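Local atomic coordinates of 4-amino-4-deoxy-L-arabinose transferase or related glycosyltransferases of PMT family (Cupriavidus metallidurans, PDB entry 5EZM), a protein that probably transfers 4-amino-4-deoxy-L-arabinose from a polyprenyl-phosphate carrier to lipid A in the cell membrane, using a GT-C fold. Residues 391-395 against 406-410; 464-470 against 492-497. All coordinates share one frame; numbering follows the deposited sequence.

Interaction 1: 391-395 against 406-410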
loop_
_atom_site.group_PDB
_atom_site.type_symbol
_atom_site.label_atom_id
_atom_site.label_comp_id
_atom_site.label_asym_id
_atom_site.label_seq_id
_atom_site.Cartn_x
_atom_site.Cartn_y
_atom_site.Cartn_z
ATOM N N PRO A 391 -13.205 16.179 16.801
ATOM C CA PRO A 391 -14.648 16.248 16.507
ATOM C C PRO A 391 -14.980 16.813 15.133
ATOM O O PRO A 391 -16.158 16.792 14.752
ATOM C CB PRO A 391 -15.194 17.150 17.622
ATOM C CG PRO A 391 -14.237 16.980 18.733
ATOM C CD PRO A 391 -12.897 16.867 18.070
ATOM N N VAL A 392 -13.994 17.312 14.383
ATOM C CA VAL A 392 -14.264 17.824 13.042
ATOM C C VAL A 392 -14.777 16.711 12.136
ATOM O O VAL A 392 -15.722 16.908 11.362
ATOM C CB VAL A 392 -13.004 18.494 12.461
ATOM C CG1 VAL A 392 -13.102 18.612 10.947
ATOM C CG2 VAL A 392 -12.799 19.862 13.091
ATOM N N VAL A 393 -14.174 15.522 12.224
ATOM C CA VAL A 393 -14.594 14.429 11.357
ATOM C C VAL A 393 -15.971 13.901 11.743
ATOM O O VAL A 393 -16.634 13.256 10.922
ATOM C CB VAL A 393 -13.548 13.299 11.360
ATOM C CG1 VAL A 393 -12.154 13.868 11.133
ATOM C CG2 VAL A 393 -13.604 12.519 12.652
ATOM N N ALA A 394 -16.429 14.168 12.970
ATOM C CA ALA A 394 -17.787 13.803 13.356
ATOM C C ALA A 394 -18.834 14.588 12.581
ATOM O O ALA A 394 -20.008 14.203 12.582
ATOM C CB ALA A 394 -17.991 14.019 14.855
ATOM N N THR A 395 -18.436 15.684 11.932
ATOM C CA THR A 395 -19.325 16.494 11.109
ATOM C C THR A 395 -19.148 16.209 9.622
ATOM O O THR A 395 -19.412 17.079 8.785
ATOM C CB THR A 395 -19.097 17.979 11.393
ATOM O OG1 THR A 395 -17.818 18.373 10.878
ATOM C CG2 THR A 395 -19.133 18.246 12.891
ATOM N N TYR A 406 -19.125 8.440 10.610
ATOM C CA TYR A 406 -18.039 9.368 10.893
ATOM C C TYR A 406 -18.090 9.878 12.327
ATOM O O TYR A 406 -17.039 10.168 12.913
ATOM C CB TYR A 406 -18.072 10.524 9.894
ATOM C CG TYR A 406 -17.695 10.088 8.497
ATOM C CD1 TYR A 406 -16.366 10.023 8.106
ATOM C CD2 TYR A 406 -18.666 9.718 7.578
ATOM C CE1 TYR A 406 -16.014 9.615 6.834
ATOM C CE2 TYR A 406 -18.324 9.308 6.302
ATOM C CZ TYR A 406 -16.998 9.260 5.936
ATOM O OH TYR A 406 -16.649 8.855 4.668
ATOM N N ARG A 407 -19.286 9.983 12.909
ATOM C CA ARG A 407 -19.376 10.262 14.338
ATOM C C ARG A 407 -18.707 9.158 15.144
ATOM O O ARG A 407 -18.016 9.431 16.132
ATOM C CB ARG A 407 -20.837 10.424 14.759
ATOM C CG ARG A 407 -21.519 11.656 14.190
ATOM C CD ARG A 407 -22.886 11.874 14.824
ATOM N NE ARG A 407 -22.804 11.937 16.281
ATOM C CZ ARG A 407 -22.412 13.008 16.964
ATOM N NH1 ARG A 407 -22.058 14.117 16.327
ATOM N NH2 ARG A 407 -22.369 12.969 18.289
ATOM N N ALA A 408 -18.893 7.901 14.732
ATOM C CA ALA A 408 -18.189 6.799 15.376
ATOM C C ALA A 408 -16.698 6.795 15.054
ATOM O O ALA A 408 -15.911 6.240 15.827
ATOM C CB ALA A 408 -18.814 5.464 14.966
ATOM N N TYR A 409 -16.290 7.385 13.929
ATOM C CA TYR A 409 -14.865 7.482 13.636
ATOM C C TYR A 409 -14.192 8.538 14.509
ATOM O O TYR A 409 -13.026 8.376 14.895
ATOM C CB TYR A 409 -14.669 7.794 12.150
ATOM C CG TYR A 409 -13.271 7.556 11.617
ATOM C CD1 TYR A 409 -12.312 6.899 12.377
ATOM C CD2 TYR A 409 -12.912 7.992 10.348
ATOM C CE1 TYR A 409 -11.037 6.687 11.891
ATOM C CE2 TYR A 409 -11.640 7.784 9.853
ATOM C CZ TYR A 409 -10.706 7.129 10.628
ATOM O OH TYR A 409 -9.435 6.916 10.144
ATOM N N ALA A 410 -14.920 9.605 14.851
ATOM C CA ALA A 410 -14.322 10.712 15.593
ATOM C C ALA A 410 -13.818 10.269 16.960
ATOM O O ALA A 410 -12.732 10.674 17.388
ATOM C CB ALA A 410 -15.329 11.851 15.739
#
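V393 and A394 pack against A410 within an antiparallel helical hairpin: 391-395 lies just beyond helix 369-389, the chain turns back, and 406-410 belongs to the first turns of helix 403-430. Both helices correspond to predicted transmembrane spans of this GT-C-type enzyme, so the contact closes the hairpin near its connecting loop. The apolar part is made of small groups. The A410 methyl points at the flank of the A394 methyl, with A394 CB 3.5 Å from A410 CB. V393 reaches the same alanine with one branch: chi1 -49° puts CG1 anti to the carbonyl carbon and leaves CG2 between N and C, turned to A410, where it comes within 3.6 Å of A410 CB and also touches A410 CA. With small side chains here, the backbones run close, A394 CA 4.0 Å from R407 CA.

The second kind of contact sets aliphatic carbons against carbonyl oxygens. V393 O lies 3.3 Å from Y406 CB, and A394 O lies 3.4 Å from R407 CG; neither pair is a hydrogen bond. A394 O is instead bonded to N403 ND2, which ties it to the start of helix 403-430. The Y406 CB faces 391-395, but the ring runs on away from it, and its OH is hydrogen-bonded to A398 O in the connecting loop. R407 points its CB away and makes its contact through CG, in the aliphatic part of the chain. Y409 barely takes part: its OH bonds to A453 O, and its side chain passes about 4 Å (nearest atoms) from a bound MPG lipid.

Within 391-395, local bonds hold the turn. V392 O accepts two donors of one residue, T395 N and T395 OG1, the hydroxyl lying 2.6 Å from V392 O in the carbonyl plane.

Interaction 2: 464-470 against 492-497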
loop_
_atom_site.group_PDB
_atom_site.type_symbol
_atom_site.label_atom_id
_atom_site.label_comp_id
_atom_site.label_asym_id
_atom_site.label_seq_id
_atom_site.Cartn_x
_atom_site.Cartn_y
_atom_site.Cartn_z
ATOM N N ALA A 464 -19.106 0.236 3.540
ATOM C CA ALA A 464 -18.814 0.408 2.124
ATOM C C ALA A 464 -18.387 -0.900 1.474
ATOM O O ALA A 464 -18.619 -1.100 0.276
ATOM C CB ALA A 464 -17.728 1.469 1.932
ATOM N N SER A 465 -17.773 -1.798 2.247
ATOM C CA SER A 465 -17.268 -3.043 1.687
ATOM C C SER A 465 -18.382 -3.956 1.202
ATOM O O SER A 465 -18.137 -4.805 0.340
ATOM C CB SER A 465 -16.422 -3.778 2.725
ATOM O OG SER A 465 -17.236 -4.250 3.783
ATOM N N GLY A 466 -19.592 -3.804 1.731
ATOM C CA GLY A 466 -20.670 -4.694 1.364
ATOM C C GLY A 466 -20.587 -6.069 1.975
ATOM O O GLY A 466 -21.413 -6.926 1.649
ATOM N N ALA A 467 -19.616 -6.311 2.855
ATOM C CA ALA A 467 -19.507 -7.613 3.499
ATOM C C ALA A 467 -20.717 -7.931 4.368
ATOM O O ALA A 467 -21.010 -9.110 4.593
ATOM C CB ALA A 467 -18.227 -7.680 4.335
ATOM N N ASP A 468 -21.427 -6.912 4.858
ATOM C CA ASP A 468 -22.605 -7.158 5.685
ATOM C C ASP A 468 -23.729 -7.794 4.872
ATOM O O ASP A 468 -24.357 -8.762 5.315
ATOM C CB ASP A 468 -23.078 -5.856 6.336
ATOM C CG ASP A 468 -22.175 -5.404 7.473
ATOM O OD1 ASP A 468 -21.522 -6.263 8.105
ATOM O OD2 ASP A 468 -22.127 -4.184 7.743
ATOM N N ILE A 469 -24.002 -7.264 3.675
ATOM C CA ILE A 469 -25.067 -7.814 2.843
ATOM C C ILE A 469 -24.601 -8.997 2.008
ATOM O O ILE A 469 -25.400 -9.560 1.249
ATOM C CB ILE A 469 -25.666 -6.740 1.910
ATOM C CG1 ILE A 469 -24.733 -6.469 0.731
ATOM C CG2 ILE A 469 -25.946 -5.468 2.693
ATOM C CD1 ILE A 469 -25.300 -5.491 -0.274
ATOM N N ALA A 470 -23.336 -9.398 2.126
ATOM C CA ALA A 470 -22.873 -10.570 1.385
ATOM C C ALA A 470 -23.582 -11.855 1.812
ATOM O O ALA A 470 -23.994 -12.623 0.925
ATOM C CB ALA A 470 -21.349 -10.696 1.500
ATOM N N THR A 492 -15.167 -4.701 -3.758
ATOM C CA THR A 492 -15.103 -5.485 -2.532
ATOM C C THR A 492 -16.159 -6.571 -2.442
ATOM O O THR A 492 -15.877 -7.649 -1.910
ATOM C CB THR A 492 -15.228 -4.566 -1.313
ATOM O OG1 THR A 492 -16.448 -3.821 -1.401
ATOM C CG2 THR A 492 -14.052 -3.605 -1.253
ATOM N N LEU A 493 -17.369 -6.322 -2.942
ATOM C CA LEU A 493 -18.437 -7.311 -2.810
ATOM C C LEU A 493 -18.159 -8.611 -3.560
ATOM O O LEU A 493 -18.431 -9.683 -2.990
ATOM C CB LEU A 493 -19.773 -6.703 -3.258
ATOM C CG LEU A 493 -20.996 -7.611 -3.099
ATOM C CD1 LEU A 493 -21.243 -7.917 -1.634
ATOM C CD2 LEU A 493 -22.222 -6.976 -3.723
ATOM N N PRO A 494 -17.648 -8.609 -4.800
ATOM C CA PRO A 494 -17.342 -9.902 -5.438
ATOM C C PRO A 494 -16.348 -10.742 -4.655
ATOM O O PRO A 494 -16.484 -11.971 -4.626
ATOM C CB PRO A 494 -16.798 -9.499 -6.819
ATOM C CG PRO A 494 -16.542 -8.040 -6.746
ATOM C CD PRO A 494 -17.494 -7.493 -5.746
ATOM N N PHE A 495 -15.358 -10.119 -4.005
ATOM C CA PHE A 495 -14.433 -10.882 -3.173
ATOM C C PHE A 495 -15.170 -11.573 -2.036
ATOM O O PHE A 495 -14.978 -12.770 -1.795
ATOM C CB PHE A 495 -13.337 -9.974 -2.611
ATOM C CG PHE A 495 -12.415 -10.668 -1.635
ATOM C CD1 PHE A 495 -11.337 -11.416 -2.088
ATOM C CD2 PHE A 495 -12.625 -10.573 -0.267
ATOM C CE1 PHE A 495 -10.485 -12.053 -1.190
ATOM C CE2 PHE A 495 -11.779 -11.206 0.636
ATOM C CZ PHE A 495 -10.708 -11.946 0.175
ATOM N N TYR A 496 -16.015 -10.829 -1.319
ATOM C CA TYR A 496 -16.734 -11.419 -0.194
ATOM C C TYR A 496 -17.734 -12.472 -0.652
ATOM O O TYR A 496 -18.055 -13.388 0.114
ATOM C CB TYR A 496 -17.427 -10.331 0.622
ATOM C CG TYR A 496 -16.467 -9.583 1.508
ATOM C CD1 TYR A 496 -15.992 -10.155 2.679
ATOM C CD2 TYR A 496 -16.020 -8.310 1.169
ATOM C CE1 TYR A 496 -15.103 -9.482 3.494
ATOM C CE2 TYR A 496 -15.128 -7.626 1.982
ATOM C CZ TYR A 496 -14.675 -8.222 3.141
ATOM O OH TYR A 496 -13.793 -7.556 3.954
ATOM N N LEU A 497 -18.224 -12.373 -1.888
ATOM C CA LEU A 497 -19.115 -13.397 -2.415
ATOM C C LEU A 497 -18.372 -14.594 -2.993
ATOM O O LEU A 497 -19.011 -15.615 -3.275
ATOM C CB LEU A 497 -20.028 -12.799 -3.489
ATOM C CG LEU A 497 -21.101 -11.846 -2.970
ATOM C CD1 LEU A 497 -21.824 -11.184 -4.124
ATOM C CD2 LEU A 497 -22.078 -12.587 -2.074
#
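A467 lays its methyl on the Y496 ring, and this is the close-fitting part of the contact. A467 CB stands 3.5 Å from the centroid of the Y496 ring, 5° off the ring normal, a CH-pi contact over the middle of one face. F495 CD2 covers the opposite face, so the ring is sandwiched between its own neighbour and the facing loop. Its hydroxyl is held further away, by E107 OE2 and L54 N. With an alanine in place of Y496, the A467 methyl would probably lose the ring face it rests on, and E107 this hydroxyl partner. Next to the ring, A470 CB sits 4.0 Å from Y496 CB and touches L497 CD2.

The segment 464-470 leaves helix 458-465 through G466, whose positive phi suits glycine, and S465 OG accepts from A467 N to make an ST turn and is also hydrogen-bonded to R462 O. This bend joins the membrane helices to the C-terminal domain, where helix 493-497 follows strand 483-486 of the mixed sheet. Across the bend, T492 OG1 donates to S465 O at 2.6 Å; with the hydroxyl between backbone N and carbonyl carbon (chi1 57°), it meets that oxygen from 35° out of the carbonyl plane. L493 CD1 lies 3.4 Å from G466 O.

The far side is looser. I469 CG1 only grazes L493 CD1 at 4.5 Å, and D468, exposed to solvent and with its CB pointing away from 492-497, makes a salt bridge from OD1 to R462 NH2.

In the fold
Interaction 1 closes before interaction 2 opens along the chain. Their centres are 24 Å apart and their nearest atoms about 8 Å, so they do not touch. Helix 458-465 relates them: Y406, A408 and Y409, on helix 403-430, rest on its V460 and T459, while its last residues begin interaction 2. Between the two, the chain passes through helices 403-430 and 435-456. Interaction 1 thus closes a hairpin at the edge of the membrane domain, whereas interaction 2 lies where the chain leaves that domain for the C-terminal domain with its mixed five-stranded sheet. Both lie away from the zinc site.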